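Side-chain contacts in DUF4439 domain-containing protein (Mycobacterium tuberculosis, PDB 2IB0), which is of unknown function but folds as a four-helix bundle related to the ferritin-like family: residues A25-L30 against T79-A84; R66-V71 against R127-T132. All coordinates share one frame; numbering follows the deposited sequence.

How the interactions relate
Both contacts belong to one four-helix bundle, whose chain runs through helices 18-46, 52-75, 96-120 and 124-150. Interaction 1 lays the loop after helix 52-75 against helix 18-46, and interaction 2 joins helix 52-75 to helix 124-150; their segments alternate along the sequence. The centres of the two contacts lie about 12 Å apart, and the contacts touch directly, an example of one side chain serving two neighbours: CG1 of Val69 is 3.7 Å from both CB of Leu30 and CD1 of Leu26. Val69 of helix 52-75 thus touches helix 18-46 with one methyl and meets Phe129 of helix 124-150, the last of this ferritin-like bundle, with the other.

Interaction 1: A25-L30 against T79-A84; sequences ALCDAL and TAPIAA
Leu30 and Pro81 meet at a slant where the loop between helices 52-75 and 96-120 of the four-helix bundle runs past helix 18-46. In the leucine, CG stands anti to its own backbone N (chi1 175°), which carries it out toward the loop, and chi2 of 53° turns CD2 onto it. That one methyl touches two successive residues: it lies 3.6 Å from Ala80 CB and 3.6 Å from Pro81 CG, so the isobutyl end rests against the alanine methyl and sits over one face of the pyrrolidine ring. One turn earlier, Cys27 meets the same ring at its CD edge. Its SG lies beside the backbone N, anti to the carbonyl carbon, and comes within 3.8 Å of Pro81 CD. The ring thus meets residues three apart in the helix, one over a face and the other at an edge, and the side-chain contacts are apolar. Leu30 also packs on Leu73 of helix 52-75, and Cys27 touches Val78 of the same loop as Pro81. Pro81 O is buried by the contact with no polar partner in the model; its neighbour across the contact is Leu30 CD2, at 3.3 Å.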
loop_
_atom_site.group_PDB
_atom_site.type_symbol
_atom_site.label_atom_id
_atom_site.label_comp_id
_atom_site.label_asym_id
_atom_site.label_seq_id
_atom_site.Cartn_x
_atom_site.Cartn_y
_atom_site.Cartn_z
ATOM N N ALA A 25 13.471 9.836 -10.138
ATOM C CA ALA A 25 12.270 9.396 -9.478
ATOM C C ALA A 25 12.259 9.842 -8.014
ATOM O O ALA A 25 11.227 10.161 -7.487
ATOM C CB ALA A 25 12.095 7.834 -9.595
ATOM N N LEU A 26 13.392 9.774 -7.327
ATOM C CA LEU A 26 13.370 10.032 -5.896
ATOM C C LEU A 26 13.276 11.538 -5.599
ATOM O O LEU A 26 12.664 11.939 -4.577
ATOM C CB LEU A 26 14.602 9.396 -5.229
ATOM C CG LEU A 26 14.723 9.499 -3.699
ATOM C CD1 LEU A 26 13.640 8.758 -2.965
ATOM C CD2 LEU A 26 16.117 9.129 -3.177
ATOM N N CYS A 27 13.895 12.354 -6.472
ATOM C CA CYS A 27 13.708 13.798 -6.444
ATOM C C CYS A 27 12.251 14.173 -6.663
ATOM O O CYS A 27 11.726 14.981 -5.930
ATOM C CB CYS A 27 14.633 14.542 -7.448
ATOM S SG CYS A 27 16.384 14.541 -6.948
ATOM N N ASP A 28 11.583 13.572 -7.653
ATOM C CA ASP A 28 10.136 13.824 -7.849
ATOM C C ASP A 28 9.330 13.474 -6.601
ATOM O O ASP A 28 8.389 14.176 -6.269
ATOM C CB ASP A 28 9.556 12.985 -8.972
ATOM C CG ASP A 28 10.017 13.421 -10.335
ATOM O OD1 ASP A 28 10.417 14.589 -10.502
ATOM O OD2 ASP A 28 10.003 12.556 -11.241
ATOM N N ALA A 29 9.731 12.428 -5.897
ATOM C CA ALA A 29 8.909 11.897 -4.820
ATOM C C ALA A 29 9.091 12.818 -3.646
ATOM O O ALA A 29 8.143 13.096 -2.932
ATOM C CB ALA A 29 9.349 10.490 -4.463
ATOM N N LEU A 30 10.316 13.324 -3.491
ATOM C CA LEU A 30 10.627 14.313 -2.451
ATOM C C LEU A 30 9.835 15.618 -2.641
ATOM O O LEU A 30 9.354 16.208 -1.667
ATOM C CB LEU A 30 12.129 14.629 -2.406
ATOM C CG LEU A 30 12.462 15.746 -1.422
ATOM C CD1 LEU A 30 11.900 15.462 -0.035
ATOM C CD2 LEU A 30 14.005 16.094 -1.385
ATOM N N THR A 79 22.186 16.921 -4.056
ATOM C CA THR A 79 21.635 17.897 -3.120
ATOM C C THR A 79 20.127 17.927 -3.339
ATOM O O THR A 79 19.658 18.164 -4.461
ATOM C CB THR A 79 22.205 19.324 -3.333
ATOM O OG1 THR A 79 21.958 19.725 -4.686
ATOM C CG2 THR A 79 23.736 19.396 -3.027
ATOM N N ALA A 80 19.377 17.651 -2.275
ATOM C CA ALA A 80 17.915 17.565 -2.327
ATOM C C ALA A 80 17.228 18.833 -2.881
ATOM O O ALA A 80 17.654 19.965 -2.571
ATOM C CB ALA A 80 17.382 17.227 -0.939
ATOM N N PRO A 81 16.178 18.647 -3.727
ATOM C CA PRO A 81 15.210 19.735 -3.910
ATOM C C PRO A 81 14.690 20.217 -2.545
ATOM O O PRO A 81 14.307 19.394 -1.692
ATOM C CB PRO A 81 14.065 19.079 -4.726
ATOM C CG PRO A 81 14.324 17.589 -4.694
ATOM C CD PRO A 81 15.834 17.478 -4.562
ATOM N N ILE A 82 14.728 21.531 -2.332
ATOM C CA ILE A 82 14.141 22.138 -1.131
ATOM C C ILE A 82 12.683 22.545 -1.417
ATOM O O ILE A 82 12.272 22.610 -2.584
ATOM C CB ILE A 82 14.990 23.334 -0.606
ATOM C CG1 ILE A 82 14.926 24.531 -1.569
ATOM C CG2 ILE A 82 16.443 22.877 -0.338
ATOM C CD1 ILE A 82 15.146 25.882 -0.910
ATOM N N ALA A 83 11.894 22.798 -0.375
ATOM C CA ALA A 83 10.490 23.148 -0.598
ATOM C C ALA A 83 10.350 24.537 -1.270
ATOM O O ALA A 83 11.197 25.425 -1.083
ATOM C CB ALA A 83 9.706 23.088 0.710
ATOM N N ALA A 84 9.299 24.690 -2.086
ATOM C CA ALA A 84 8.884 25.995 -2.600
ATOM C C ALA A 84 8.135 26.711 -1.459
ATOM O O ALA A 84 7.584 26.044 -0.562
ATOM C CB ALA A 84 7.994 25.836 -3.859
#

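Interaction 2: R66-V71 against R127-T132; sequences RDDVIV and RVFAST
The phenyl ring of Phe129 has a carboxylate at its edge: Asp68 OD2 lies near the ring plane, 3.6 Å from CE1 of Phe129. The two flat groups are not coplanar, the carboxylate being turned 59° from the ring. Asp68 also brings its methylene into play, CB resting 3.6 Å from Phe129 CE1 and 3.7 Å from Phe129 CZ, so the aspartate meets the far end of the ring with carbon as well as oxygen. An anionic oxygen beside ring C-H groups is probably mildly favourable, since the rim of a phenyl ring carries slight positive charge. Val69 CG2 lies obliquely off the ring, 3.8 Å from Phe129 CE2, the two side chains crossing at about a right angle. In this pair of helices from the four-helix bundle, 52-75 and 124-150, the backbones stay well apart, with the CA atoms of Val69 and Phe129 9.4 Å from each other, and the phenylalanine spans the gap. With chi1 near 175° its side chain runs out away from the backbone N, carrying the ring toward helix 52-75, where Arg65 and Met72 also touch it. Val69 divides its two methyls: CG2 goes to the ring, while CG1 faces helix 18-46. Next to Asp68, Arg66 and Asp67 form a salt bridge within their own helix: Arg66 NE, 3.0 Å from Asp67 OD1, reaches its syn side but 34° out of the carboxylate plane, while OD1 lies near the guanidinium plane.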
loop_
_atom_site.group_PDB
_atom_site.type_symbol
_atom_site.label_atom_id
_atom_site.label_comp_id
_atom_site.label_asym_id
_atom_site.label_seq_id
_atom_site.Cartn_x
_atom_site.Cartn_y
_atom_site.Cartn_z
ATOM N N ARG A 66 10.096 12.622 4.357
ATOM C CA ARG A 66 10.835 13.745 3.717
ATOM C C ARG A 66 12.283 13.858 4.210
ATOM O O ARG A 66 13.223 13.893 3.407
ATOM C CB ARG A 66 10.107 15.066 3.941
ATOM C CG ARG A 66 11.006 16.368 3.641
ATOM C CD ARG A 66 10.413 17.608 4.319
ATOM N NE ARG A 66 10.548 17.625 5.784
ATOM C CZ ARG A 66 9.905 18.476 6.596
ATOM N NH1 ARG A 66 9.067 19.387 6.121
ATOM N NH2 ARG A 66 10.103 18.422 7.900
ATOM N N ASP A 67 12.466 13.913 5.529
ATOM C CA ASP A 67 13.812 13.940 6.121
ATOM C C ASP A 67 14.622 12.722 5.733
ATOM O O ASP A 67 15.792 12.839 5.393
ATOM C CB ASP A 67 13.725 14.070 7.640
ATOM C CG ASP A 67 13.006 15.360 8.093
ATOM O OD1 ASP A 67 12.754 16.285 7.272
ATOM O OD2 ASP A 67 12.675 15.444 9.293
ATOM N N ASP A 68 14.009 11.538 5.777
ATOM C CA ASP A 68 14.653 10.306 5.302
ATOM C C ASP A 68 15.182 10.345 3.842
ATOM O O ASP A 68 16.284 9.859 3.560
ATOM C CB ASP A 68 13.692 9.124 5.453
ATOM C CG ASP A 68 13.749 8.460 6.833
ATOM O OD1 ASP A 68 14.536 8.866 7.687
ATOM O OD2 ASP A 68 12.980 7.501 7.073
ATOM N N VAL A 69 14.375 10.883 2.932
ATOM C CA VAL A 69 14.719 11.063 1.524
ATOM C C VAL A 69 15.811 12.110 1.335
ATOM O O VAL A 69 16.637 11.957 0.449
ATOM C CB VAL A 69 13.454 11.477 0.696
ATOM C CG1 VAL A 69 13.819 11.785 -0.775
ATOM C CG2 VAL A 69 12.375 10.380 0.814
ATOM N N ILE A 70 15.800 13.182 2.136
ATOM C CA ILE A 70 16.908 14.163 2.134
ATOM C C ILE A 70 18.257 13.474 2.428
ATOM O O ILE A 70 19.248 13.696 1.726
ATOM C CB ILE A 70 16.605 15.367 3.071
ATOM C CG1 ILE A 70 15.443 16.183 2.463
ATOM C CG2 ILE A 70 17.870 16.256 3.332
ATOM C CD1 ILE A 70 14.843 17.295 3.339
ATOM N N VAL A 71 18.269 12.587 3.421
ATOM C CA VAL A 71 19.460 11.812 3.748
ATOM C C VAL A 71 19.859 10.906 2.562
ATOM O O VAL A 71 21.015 10.893 2.155
ATOM C CB VAL A 71 19.252 11.004 5.078
ATOM C CG1 VAL A 71 20.362 9.958 5.301
ATOM C CG2 VAL A 71 19.155 11.959 6.273
ATOM N N ARG A 127 14.254 0.273 -2.917
ATOM C CA ARG A 127 12.940 -0.251 -3.292
ATOM C C ARG A 127 12.075 -0.633 -2.101
ATOM O O ARG A 127 10.859 -0.428 -2.143
ATOM C CB ARG A 127 13.035 -1.475 -4.197
ATOM C CG ARG A 127 13.638 -1.210 -5.528
ATOM C CD ARG A 127 13.392 -2.419 -6.403
ATOM N NE ARG A 127 13.925 -3.680 -5.893
ATOM C CZ ARG A 127 15.195 -4.061 -6.016
ATOM N NH1 ARG A 127 16.088 -3.251 -6.607
ATOM N NH2 ARG A 127 15.579 -5.252 -5.549
ATOM N N VAL A 128 12.666 -1.232 -1.067
ATOM C CA VAL A 128 11.894 -1.512 0.135
ATOM C C VAL A 128 11.377 -0.223 0.772
ATOM O O VAL A 128 10.227 -0.192 1.179
ATOM C CB VAL A 128 12.615 -2.448 1.154
ATOM C CG1 VAL A 128 11.919 -2.451 2.527
ATOM C CG2 VAL A 128 12.670 -3.876 0.612
ATOM N N PHE A 129 12.192 0.830 0.821
ATOM C CA PHE A 129 11.803 2.111 1.419
ATOM C C PHE A 129 10.651 2.741 0.630
ATOM O O PHE A 129 9.671 3.265 1.218
ATOM C CB PHE A 129 13.007 3.053 1.487
ATOM C CG PHE A 129 12.670 4.458 1.987
ATOM C CD1 PHE A 129 12.873 4.800 3.320
ATOM C CD2 PHE A 129 12.140 5.423 1.128
ATOM C CE1 PHE A 129 12.575 6.088 3.787
ATOM C CE2 PHE A 129 11.823 6.710 1.598
ATOM C CZ PHE A 129 12.050 7.036 2.928
ATOM N N ALA A 130 10.770 2.671 -0.704
ATOM C CA ALA A 130 9.794 3.275 -1.594
ATOM C C ALA A 130 8.472 2.492 -1.476
ATOM O O ALA A 130 7.423 3.092 -1.463
ATOM C CB ALA A 130 10.298 3.273 -3.041
ATOM N N SER A 131 8.543 1.153 -1.398
ATOM C CA SER A 131 7.348 0.373 -1.249
ATOM C C SER A 131 6.655 0.591 0.084
ATOM O O SER A 131 5.432 0.573 0.128
ATOM C CB SER A 131 7.562 -1.118 -1.537
ATOM O OG SER A 131 8.049 -1.822 -0.402
ATOM N N THR A 132 7.401 0.765 1.161
ATOM C CA THR A 132 6.840 1.179 2.447
ATOM C C THR A 132 6.109 2.553 2.370
ATOM O O THR A 132 4.930 2.685 2.828
ATOM C CB THR A 132 7.945 1.188 3.504
ATOM O OG1 THR A 132 8.411 -0.161 3.655
ATOM C CG2 THR A 132 7.432 1.695 4.845
#